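Local coordinates for protein 5-Carboxyvanillate Decarboxylase (Novosphingobium aromaticivorans, PDB 4QRN) that probably catalyses the manganese-dependent removal of a carboxylate group from 5-carboxyvanillate, as a member of the amidohydrolase family, at residues 25-30 / 35-40; 206-211 / 309-314; 258-263 / 330-335; 317-322 / 347-352. All blocks are in the same frame, centred on the assembly; numbering follows the deposited sequence. Where two conformers were deposited one is given.

In the fold
Contacts 2 and 3 lie near the centre of the chain, their centres about 5 Å apart. Strands 207-209 and 259-261 are neighbours in the five-stranded parallel sheet, where 306-309 and 331-332 follow, and the segments of the two contacts alternate along the chain. Contact 1 comes first in sequence, at the start of strand 38-44; its centre is about 18 Å from that of contact 2. Contact 4, about 15 Å from contacts 1 and 2 between centres, joins helices 316-326 and 343-350, the helices before and after strand 331-332. Manganese and inhibitor are thus held at the core, while contacts 1 and 4 join peripheral parts, the loop before strand 38-44 and the outer helices.

Contact 1 (25-30 / 35-40); sequences QDLKTG and YLRIAT
With CG beside its own backbone N (chi1 -57°) and a chain extended from CG to NE, Arg37 reaches straight out to the backbone of Lys28 in the preceding loop. There NH1 gives a hydrogen bond to Lys28 O, 3.0 Å away. The oxygen lies at the edge of the guanidinium and almost in its plane, but from the carbonyl's side the donor stands well above the peptide plane, 44° out of it, so the bond misses the lone pairs. The neighbouring NH2 works through a water, which accepts from it at 2.9 Å and also from Lys28 N at 2.9 Å. One guanidinium thus holds Lys28 O directly and Lys28 N through the water, a task suited to the long, many-handed arginine. Over one of its faces lies Leu27, whose CD2 is 3.9 Å from Arg37 NH2, the two side chains crossing at about a right angle. The leucine gives this buried flat group an apolar cover. The side chain of Lys28 leaves the backbone away from segment 35-40, as fits an exposed position. Beside this pair Leu36 CD2 rests 4.1 Å from Gly30 C; Gly30 has a positive phi, a conformation that favours glycine. The charge of Arg37 is met by a salt bridge from NH2 to Asp350, and NH1 also bonds Gly103 O. The arrangement joins an irregular N-terminal loop to the start of strand 38-44, the first strand of the (beta/alpha)8 barrel typical of amidohydrolases, which carries the metal ligand Glu41.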
# COMPACT_ATOMS: atom_id res chain seq x y z
N GLN A 25 20.58 6.35 -28.34
CA GLN A 25 20.95 5.99 -26.98
C GLN A 25 21.44 7.22 -26.24
O GLN A 25 21.57 7.19 -25.02
CB GLN A 25 22.03 4.91 -26.99
CG GLN A 25 21.54 3.58 -27.54
CD GLN A 25 20.36 3.04 -26.77
OE1 GLN A 25 20.49 2.67 -25.60
NE2 GLN A 25 19.20 3.00 -27.40
N ASP A 26 21.74 8.30 -26.96
CA ASP A 26 22.25 9.51 -26.31
C ASP A 26 21.25 10.03 -25.27
O ASP A 26 20.05 10.13 -25.52
CB ASP A 26 22.49 10.62 -27.33
CG ASP A 26 23.56 10.29 -28.35
OD1 ASP A 26 24.32 9.31 -28.17
OD2 ASP A 26 23.64 11.04 -29.36
N LEU A 27 21.76 10.38 -24.11
CA LEU A 27 20.97 11.09 -23.11
C LEU A 27 21.81 12.29 -22.77
O LEU A 27 22.86 12.15 -22.13
CB LEU A 27 20.77 10.20 -21.90
CG LEU A 27 19.74 9.09 -22.06
CD1 LEU A 27 19.81 8.16 -20.88
CD2 LEU A 27 18.33 9.68 -22.16
N LYS A 28 21.37 13.46 -23.21
CA LYS A 28 22.23 14.64 -23.17
C LYS A 28 21.75 15.62 -22.14
O LYS A 28 20.54 15.88 -22.03
CB LYS A 28 22.23 15.34 -24.53
CG LYS A 28 22.58 14.45 -25.71
CD LYS A 28 22.51 15.24 -27.00
CE LYS A 28 22.78 14.38 -28.21
NZ LYS A 28 22.70 15.17 -29.46
N THR A 29 22.67 16.19 -21.39
CA THR A 29 22.38 17.41 -20.64
C THR A 29 22.16 18.58 -21.58
O THR A 29 22.53 18.53 -22.75
CB THR A 29 23.49 17.71 -19.64
OG1 THR A 29 24.72 17.84 -20.37
CG2 THR A 29 23.62 16.55 -18.61
N GLY A 30 21.54 19.64 -21.06
CA GLY A 30 21.44 20.89 -21.77
C GLY A 30 20.06 21.26 -22.26
O GLY A 30 19.88 22.36 -22.77
N TYR A 35 13.22 20.35 -22.45
CA TYR A 35 13.11 20.45 -21.01
C TYR A 35 14.46 20.09 -20.43
O TYR A 35 15.18 19.29 -21.01
CB TYR A 35 12.01 19.52 -20.45
CG TYR A 35 12.07 18.10 -20.98
CD1 TYR A 35 12.92 17.14 -20.43
CD2 TYR A 35 11.27 17.73 -22.05
CE1 TYR A 35 12.97 15.86 -20.95
CE2 TYR A 35 11.33 16.46 -22.58
CZ TYR A 35 12.15 15.51 -22.01
OH TYR A 35 12.18 14.24 -22.55
N LEU A 36 14.77 20.65 -19.27
CA LEU A 36 15.82 20.10 -18.43
C LEU A 36 15.28 18.88 -17.71
O LEU A 36 14.08 18.80 -17.44
CB LEU A 36 16.29 21.12 -17.39
CG LEU A 36 16.86 22.42 -17.93
CD1 LEU A 36 17.21 23.33 -16.76
CD2 LEU A 36 18.09 22.16 -18.80
N ARG A 37 16.16 17.94 -17.39
CA ARG A 37 15.78 16.81 -16.54
C ARG A 37 16.25 17.12 -15.12
O ARG A 37 17.46 17.12 -14.86
CB ARG A 37 16.36 15.50 -17.04
CG ARG A 37 15.97 15.17 -18.48
CD ARG A 37 16.38 13.76 -18.85
NE ARG A 37 16.24 13.43 -20.26
CZ ARG A 37 17.12 13.75 -21.20
NH1 ARG A 37 18.22 14.44 -20.89
NH2 ARG A 37 16.90 13.35 -22.45
N ILE A 38 15.30 17.39 -14.23
CA ILE A 38 15.59 17.68 -12.83
C ILE A 38 15.12 16.49 -12.00
O ILE A 38 13.92 16.19 -11.95
CB ILE A 38 14.90 18.98 -12.37
CG1 ILE A 38 15.36 20.16 -13.27
CG2 ILE A 38 15.18 19.22 -10.89
CD1 ILE A 38 14.76 21.51 -12.92
N ALA A 39 16.07 15.77 -11.40
CA ALA A 39 15.77 14.58 -10.63
C ALA A 39 15.59 14.97 -9.16
O ALA A 39 16.50 15.51 -8.55
CB ALA A 39 16.91 13.59 -10.78
N THR A 40 14.40 14.70 -8.61
CA THR A 40 14.01 15.27 -7.33
C THR A 40 14.07 14.35 -6.10
O THR A 40 13.59 14.77 -5.04
CB THR A 40 12.60 15.87 -7.43
OG1 THR A 40 11.67 14.84 -7.78
CG2 THR A 40 12.54 17.00 -8.45
O HOH W 1 18.86 13.90 -24.51

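Contact 2 (206-211 / 309-314); sequences PLYIHP and TNSGVA. With MN (manganese (II) ion), chain E; 1DF (4-hydroxy-3-methoxy-5-nitrobenzoic acid), chain F.
Tyr208 lies against Thr309, whose methyl CG2 comes obliquely onto the phenol end of the ring, 3.8 Å from Tyr208 CE2. The threonine is suited to this by its two branches: while the methyl packs, OG1 donates a hydrogen bond to Tyr208 OH at 2.9 Å. The tyrosine carries its ring anti to the backbone N (chi1 -158°), directed at the loop after strand 306-309, and its buried hydroxyl has a second partner in Glu41 OE1. Ser311 OG also bonds that carboxylate oxygen, so tyrosine and serine form a second shell positioning a metal ligand. A phenylalanine in place of Tyr208 would probably leave Glu41 held by one bond fewer and Thr309 OG1 without its acceptor. This is the arrangement of an amidohydrolase barrel, with metal ligands gathered at the C-terminal ends of parallel strands. Just past strand 207-209, His210 NE2 binds manganese at 2.2 Å. Its ND1 donates to Pro211 O at 2.9 Å, on a lone pair in the carbonyl plane, which, with the metal on NE2, helps to fix the rotation of the imidazole. The inhibitor chelates the ion through its phenol O3 and nitro O11, each 2.1 Å away; a water, Glu41 and Asp336 add further ligands. Beyond Thr309 the chain makes a type II beta turn from Asn310 to Val313, where Gly312 takes a positive phi and Asn310 ND2 bonds Val313 O.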
# COMPACT_ATOMS: atom_id res chain seq x y z
N PRO A 206 9.08 23.11 1.42
CA PRO A 206 8.44 21.80 1.49
C PRO A 206 9.20 20.83 2.36
O PRO A 206 10.43 20.91 2.51
CB PRO A 206 8.47 21.33 0.04
CG PRO A 206 9.71 21.99 -0.52
CD PRO A 206 9.74 23.34 0.11
N LEU A 207 8.44 19.89 2.89
CA LEU A 207 8.95 18.71 3.57
C LEU A 207 8.84 17.53 2.63
O LEU A 207 7.73 17.23 2.17
CB LEU A 207 8.09 18.44 4.80
CG LEU A 207 8.34 17.10 5.49
CD1 LEU A 207 9.80 16.97 6.00
CD2 LEU A 207 7.36 16.91 6.63
N TYR A 208 9.94 16.83 2.37
CA TYR A 208 9.89 15.56 1.64
C TYR A 208 9.90 14.44 2.69
O TYR A 208 10.87 14.32 3.46
CB TYR A 208 11.10 15.47 0.70
CG TYR A 208 10.93 14.51 -0.47
CD1 TYR A 208 10.78 13.13 -0.29
CD2 TYR A 208 10.90 14.98 -1.77
CE1 TYR A 208 10.62 12.26 -1.37
CE2 TYR A 208 10.77 14.12 -2.86
CZ TYR A 208 10.64 12.77 -2.65
OH TYR A 208 10.50 11.94 -3.74
N ILE A 209 8.82 13.65 2.77
CA ILE A 209 8.83 12.49 3.66
C ILE A 209 9.27 11.32 2.82
O ILE A 209 8.53 10.81 1.97
CB ILE A 209 7.49 12.22 4.34
CG1 ILE A 209 7.05 13.44 5.15
CG2 ILE A 209 7.64 11.00 5.27
CD1 ILE A 209 5.72 13.28 5.87
N HIS A 210 10.53 10.93 3.01
CA HIS A 210 11.15 9.83 2.30
C HIS A 210 10.95 8.55 3.11
O HIS A 210 10.85 8.60 4.34
CB HIS A 210 12.65 10.13 2.19
CG HIS A 210 13.39 9.15 1.34
ND1 HIS A 210 13.84 7.94 1.82
CD2 HIS A 210 13.75 9.19 0.03
CE1 HIS A 210 14.42 7.28 0.83
NE2 HIS A 210 14.41 8.02 -0.26
N PRO A 211 10.94 7.37 2.46
CA PRO A 211 10.75 6.15 3.25
C PRO A 211 11.90 5.86 4.21
O PRO A 211 13.04 6.34 4.11
CB PRO A 211 10.68 5.05 2.19
CG PRO A 211 10.20 5.72 0.95
CD PRO A 211 10.84 7.11 1.01
N THR A 309 6.48 12.58 -6.53
CA THR A 309 7.47 12.26 -7.55
C THR A 309 7.28 10.81 -7.99
O THR A 309 6.69 10.00 -7.29
CB THR A 309 8.92 12.49 -7.10
OG1 THR A 309 9.38 11.34 -6.37
CG2 THR A 309 9.07 13.76 -6.26
N ASN A 310 7.87 10.48 -9.15
CA ASN A 310 7.82 9.10 -9.65
C ASN A 310 9.06 8.29 -9.31
O ASN A 310 9.37 7.34 -10.03
CB ASN A 310 7.60 9.05 -11.16
CG ASN A 310 8.87 9.29 -11.92
OD1 ASN A 310 9.60 10.23 -11.63
ND2 ASN A 310 9.16 8.44 -12.91
N SER A 311 9.78 8.61 -8.23
CA SER A 311 10.96 7.82 -7.91
C SER A 311 10.63 6.33 -7.90
O SER A 311 9.63 5.92 -7.31
CB SER A 311 11.56 8.24 -6.57
OG SER A 311 10.54 8.27 -5.59
N GLY A 312 11.45 5.53 -8.57
CA GLY A 312 11.25 4.10 -8.63
C GLY A 312 10.11 3.61 -9.49
O GLY A 312 9.88 2.38 -9.56
N VAL A 313 9.39 4.53 -10.14
CA VAL A 313 8.17 4.18 -10.87
C VAL A 313 8.26 4.83 -12.25
O VAL A 313 7.59 5.84 -12.55
CB VAL A 313 6.90 4.57 -10.10
CG1 VAL A 313 5.66 4.11 -10.88
CG2 VAL A 313 6.90 3.91 -8.73
N ALA A 314 9.12 4.27 -13.11
CA ALA A 314 9.33 4.78 -14.47
C ALA A 314 8.31 4.05 -15.34
O ALA A 314 8.65 3.21 -16.18
CB ALA A 314 10.77 4.56 -14.90
MN MN E . 14.97 7.27 -2.28
C1 1DF F . 16.41 1.90 -1.52
CO1 1DF F . 15.49 2.58 -2.27
CO2 1DF F . 17.04 2.56 -0.44
CM1 1DF F . 15.30 3.97 -1.94
CM2 1DF F . 16.93 3.92 -0.26
OM 1DF F . 17.55 4.62 0.74
CZ 1DF F . 16.14 4.69 -1.10
CC 1DF F . 16.72 0.47 -1.76
CV 1DF F . 18.14 3.85 1.79
O1 1DF F . 16.59 0.02 -2.97
O2 1DF F . 17.10 -0.22 -0.81
O3 1DF F . 16.15 6.00 -1.07
N 1DF F . 13.99 4.54 -2.40
O11 1DF F . 13.63 5.64 -2.10
O22 1DF F . 13.20 3.75 -2.99
O HOH W 2 16.46 8.86 -2.51

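Contact 3 (258-263 / 330-335); sequences QIMVGH and RVMYAM. With 1DF (4-hydroxy-3-methoxy-5-nitrobenzoic acid), chain F.
Gln258 and Arg330 meet although strand 306-309 lies between strands 259-261 and 331-332, which they precede, so the contact is made by side chains reaching past an intervening neighbour. Arg330 NH2 donates to Gln258 OE1 at 2.8 Å. The donor lies in the plane of the amide carbonyl, with a C=O...N angle of 152°, whereas the amide and guanidinium planes stand 76° apart. Both chains fold to get there: glutamine bends at chi2 and arginine at chi3. Each also bonds a backbone carbonyl of the chain around the start of strand 306-309, Gln258 NE2 to Ser304 O and Arg330 NE to Val306 O, which makes long, multiply bonding side chains apt here. A methionine in place of Arg330 would probably leave Gln258 OE1 without this donor and cost Val306 O its bond from NE, the amide then relying on the link from NE2 to Ser304. Farther along, Met260 and Met332 touch tip to tip, CE to CE at 4.2 Å; flexible, unbranched methionines can span the gap between non-adjacent strands, and Trp370 and Ala367 of helix 356-370 pack beside them. Both strands belong to the parallel barrel of the amidohydrolases, and past its strand end segment 258-263 reaches the ligand pocket. Gly262 sits where a side chain would be crowded by His263 ND1. His263 in turn offers NE2 to the nitro oxygen O11 of the inhibitor, a weak bond at 2.9 Å bent to 124°, while the same NE2 also bonds Asp336 and ND1 is held by Glu266.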
# COMPACT_ATOMS: atom_id res chain seq x y z
N GLN A 258 3.48 22.31 2.20
CA GLN A 258 3.54 21.33 1.13
C GLN A 258 4.37 20.14 1.61
O GLN A 258 5.50 20.33 2.09
CB GLN A 258 4.18 21.91 -0.13
CG GLN A 258 3.46 23.15 -0.65
CD GLN A 258 2.03 22.83 -1.08
OE1 GLN A 258 1.82 21.93 -1.89
NE2 GLN A 258 1.05 23.54 -0.51
N ILE A 259 3.81 18.94 1.48
CA ILE A 259 4.54 17.70 1.74
C ILE A 259 4.70 16.94 0.44
O ILE A 259 3.72 16.69 -0.27
CB ILE A 259 3.88 16.82 2.82
CG1 ILE A 259 3.80 17.60 4.14
CG2 ILE A 259 4.67 15.50 2.96
CD1 ILE A 259 3.16 16.81 5.31
N MET A 260 5.95 16.59 0.13
CA MET A 260 6.31 15.77 -1.02
C MET A 260 6.55 14.33 -0.60
O MET A 260 7.15 14.09 0.44
CB MET A 260 7.61 16.32 -1.62
CG MET A 260 7.53 17.73 -2.15
SD MET A 260 9.18 18.38 -2.50
CE MET A 260 8.74 19.88 -3.34
N VAL A 261 6.10 13.40 -1.43
CA VAL A 261 6.46 12.00 -1.29
C VAL A 261 6.80 11.45 -2.67
O VAL A 261 6.35 11.96 -3.71
CB VAL A 261 5.36 11.15 -0.64
CG1 VAL A 261 5.18 11.50 0.83
CG2 VAL A 261 4.05 11.29 -1.40
N GLY A 262 7.62 10.42 -2.66
CA GLY A 262 8.06 9.74 -3.86
C GLY A 262 7.20 8.53 -4.20
O GLY A 262 6.08 8.35 -3.72
N HIS A 263 7.74 7.72 -5.12
CA HIS A 263 7.20 6.40 -5.41
C HIS A 263 5.72 6.50 -5.76
O HIS A 263 4.91 5.67 -5.36
CB HIS A 263 7.51 5.42 -4.26
CG HIS A 263 8.91 5.61 -3.77
ND1 HIS A 263 9.19 6.29 -2.61
CD2 HIS A 263 10.11 5.37 -4.37
CE1 HIS A 263 10.51 6.41 -2.49
NE2 HIS A 263 11.08 5.87 -3.54
N ARG A 330 1.44 18.71 -10.22
CA ARG A 330 1.79 18.26 -8.88
C ARG A 330 2.56 16.94 -8.89
O ARG A 330 2.74 16.33 -7.83
CB ARG A 330 0.53 18.16 -8.00
CG ARG A 330 -0.19 19.49 -7.90
CD ARG A 330 -1.29 19.46 -6.83
NE ARG A 330 -0.76 19.47 -5.47
CZ ARG A 330 -0.35 20.55 -4.82
NH1 ARG A 330 -0.41 21.75 -5.40
NH2 ARG A 330 0.11 20.45 -3.59
N VAL A 331 3.05 16.53 -10.06
CA VAL A 331 3.77 15.27 -10.24
C VAL A 331 5.10 15.59 -10.93
O VAL A 331 5.12 16.20 -12.00
CB VAL A 331 2.94 14.27 -11.07
CG1 VAL A 331 3.71 12.97 -11.28
CG2 VAL A 331 1.59 14.04 -10.42
N MET A 332 6.20 15.13 -10.33
CA MET A 332 7.56 15.47 -10.75
C MET A 332 8.38 14.21 -11.01
O MET A 332 8.21 13.18 -10.35
CB MET A 332 8.25 16.26 -9.61
CG MET A 332 7.67 17.65 -9.43
SD MET A 332 8.29 18.49 -7.97
CE MET A 332 7.35 17.67 -6.68
N TYR A 333 9.32 14.35 -11.92
CA TYR A 333 10.30 13.32 -12.18
C TYR A 333 11.31 13.19 -11.04
O TYR A 333 11.79 14.20 -10.50
CB TYR A 333 11.05 13.65 -13.48
CG TYR A 333 12.21 12.71 -13.75
CD1 TYR A 333 11.98 11.38 -14.13
CD2 TYR A 333 13.52 13.11 -13.59
CE1 TYR A 333 13.03 10.50 -14.32
CE2 TYR A 333 14.57 12.24 -13.77
CZ TYR A 333 14.33 10.93 -14.13
OH TYR A 333 15.41 10.10 -14.30
N ALA A 334 11.67 11.95 -10.72
CA ALA A 334 12.79 11.65 -9.83
C ALA A 334 13.40 10.34 -10.28
O ALA A 334 12.69 9.45 -10.77
CB ALA A 334 12.34 11.52 -8.37
N MET A 335 14.71 10.23 -10.10
CA MET A 335 15.43 9.02 -10.47
C MET A 335 15.62 8.02 -9.30
O MET A 335 15.62 6.81 -9.52
CB MET A 335 16.79 9.41 -11.07
CG MET A 335 17.66 8.22 -11.40
SD MET A 335 19.22 8.66 -12.17
CE MET A 335 18.76 8.76 -13.90
C1 1DF F . 16.41 1.90 -1.52
CO1 1DF F . 15.49 2.58 -2.27
CO2 1DF F . 17.04 2.56 -0.44
CM1 1DF F . 15.30 3.97 -1.94
CM2 1DF F . 16.93 3.92 -0.26
OM 1DF F . 17.55 4.62 0.74
CZ 1DF F . 16.14 4.69 -1.10
CC 1DF F . 16.72 0.47 -1.76
CV 1DF F . 18.14 3.85 1.79
O1 1DF F . 16.59 0.02 -2.97
O2 1DF F . 17.10 -0.22 -0.81
O3 1DF F . 16.15 6.00 -1.07
N 1DF F . 13.99 4.54 -2.40
O11 1DF F . 13.63 5.64 -2.10
O22 1DF F . 13.20 3.75 -2.99

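Contact 4 (317-322 / 347-352); sequences PAIKFC and RAMDAM
Met349, in the last turn of helix 343-350, is the first residue along segment 347-352 to touch Ile319 of helix 316-326. Its chain folds twice, at chi2 and chi3 (89°), so that the thioether lies obliquely beside the isoleucine: SD is 3.4 Å from Ile319 CD1 and Met349 CE is 4.0 Å from the same methyl. After Asp350, whose carboxylate bonds the hydroxyl of Tyr35, Ala351 leaves helical geometry, its N bonded back to Ala348 O at 3.2 Å. That end of the helix redirects the chain and lets Met352, now in an extended conformation, face Ile319 as well. CG of Met352 stands beside its backbone N (chi1 -68°), and SD comes to 3.9 Å from Ile319 CD1, this side chain crossing the isoleucine at about a right angle. A single methyl thus meets two sulfurs, which lie 4.0 Å from each other, Met349 SD to Met352 SD. Isoleucine suits the site because its CG1 branch carries CD1 far out from the helix, and methionine because its unbranched chain can bend to meet it. Phe362 of helix 356-370 packs on Ile319 and Met352, and Phe363 on Met349, so a third helix closes the cluster; on another side of helix 316-326, Ala318 packs on Tyr270 of the second subunit. Since the touching groups are methyls and thioethers, helix 316-326 meets the end of helix 343-350 and the residues just after it through shape and dispersion, without the directional demands of polar bonds.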
# COMPACT_ATOMS: atom_id res chain seq x y z
N PRO A 317 1.60 4.17 -17.13
CA PRO A 317 0.22 4.12 -16.62
C PRO A 317 0.08 4.73 -15.24
O PRO A 317 -0.92 5.40 -14.93
CB PRO A 317 -0.09 2.61 -16.60
CG PRO A 317 0.85 1.99 -17.54
CD PRO A 317 2.09 2.85 -17.58
N ALA A 318 1.06 4.47 -14.37
CA ALA A 318 0.99 4.98 -13.01
C ALA A 318 1.22 6.48 -12.96
O ALA A 318 0.54 7.20 -12.22
CB ALA A 318 1.95 4.25 -12.11
N ILE A 319 2.17 6.97 -13.75
CA ILE A 319 2.42 8.41 -13.80
C ILE A 319 1.16 9.13 -14.28
O ILE A 319 0.74 10.12 -13.69
CB ILE A 319 3.62 8.73 -14.72
CG1 ILE A 319 4.90 8.15 -14.10
CG2 ILE A 319 3.73 10.22 -14.94
CD1 ILE A 319 6.04 8.10 -15.09
N LYS A 320 0.57 8.64 -15.36
CA LYS A 320 -0.61 9.30 -15.91
C LYS A 320 -1.78 9.24 -14.94
O LYS A 320 -2.55 10.20 -14.84
CB LYS A 320 -0.98 8.69 -17.26
CG LYS A 320 -0.05 9.10 -18.39
CD LYS A 320 -0.47 8.49 -19.72
CE LYS A 320 0.30 9.11 -20.88
NZ LYS A 320 -0.10 8.47 -22.18
N PHE A 321 -1.94 8.12 -14.26
CA PHE A 321 -3.02 7.99 -13.28
C PHE A 321 -2.86 9.06 -12.21
O PHE A 321 -3.79 9.78 -11.84
CB PHE A 321 -2.98 6.59 -12.66
CG PHE A 321 -4.04 6.37 -11.61
CD1 PHE A 321 -3.81 6.77 -10.30
CD2 PHE A 321 -5.24 5.77 -11.92
CE1 PHE A 321 -4.77 6.58 -9.32
CE2 PHE A 321 -6.21 5.60 -10.95
CZ PHE A 321 -5.98 6.01 -9.64
N CYS A 322 -1.63 9.17 -11.72
CA CYS A 322 -1.36 10.09 -10.65
C CYS A 322 -1.53 11.56 -11.13
O CYS A 322 -2.04 12.40 -10.39
CB CYS A 322 0.05 9.79 -10.14
SG CYS A 322 0.47 10.50 -8.58
N ARG A 347 15.14 7.00 -20.83
CA ARG A 347 14.69 6.92 -22.21
C ARG A 347 13.18 6.69 -22.29
O ARG A 347 12.49 7.28 -23.14
CB ARG A 347 15.44 5.82 -22.96
CG ARG A 347 16.91 6.09 -23.04
CD ARG A 347 17.67 5.07 -23.92
NE ARG A 347 19.10 5.39 -23.90
CZ ARG A 347 20.02 4.77 -23.16
NH1 ARG A 347 19.73 3.70 -22.43
NH2 ARG A 347 21.27 5.21 -23.17
N ALA A 348 12.67 5.81 -21.45
CA ALA A 348 11.24 5.54 -21.47
C ALA A 348 10.46 6.80 -21.09
O ALA A 348 9.43 7.11 -21.69
CB ALA A 348 10.89 4.39 -20.54
N MET A 349 10.93 7.51 -20.08
CA MET A 349 10.25 8.72 -19.64
C MET A 349 10.27 9.79 -20.74
O MET A 349 9.26 10.46 -20.98
CB MET A 349 10.85 9.24 -18.32
CG MET A 349 10.72 8.26 -17.15
SD MET A 349 9.01 7.89 -16.70
CE MET A 349 8.62 6.48 -17.72
N ASP A 350 11.41 9.94 -21.40
CA ASP A 350 11.52 10.92 -22.49
C ASP A 350 10.50 10.64 -23.59
O ASP A 350 10.09 11.58 -24.28
CB ASP A 350 12.90 10.83 -23.13
CG ASP A 350 14.03 11.49 -22.36
OD1 ASP A 350 13.82 12.35 -21.47
OD2 ASP A 350 15.17 11.17 -22.74
N ALA A 351 10.15 9.37 -23.79
CA ALA A 351 9.36 8.94 -24.95
C ALA A 351 7.91 8.62 -24.63
O ALA A 351 7.20 8.02 -25.44
CB ALA A 351 10.06 7.75 -25.61
N MET A 352 7.44 9.08 -23.47
CA MET A 352 6.04 8.83 -23.11
C MET A 352 5.11 9.55 -24.08
O MET A 352 5.44 10.60 -24.63
CB MET A 352 5.74 9.31 -21.70
CG MET A 352 6.45 8.48 -20.65
SD MET A 352 5.88 8.80 -18.95
CE MET A 352 6.67 10.38 -18.58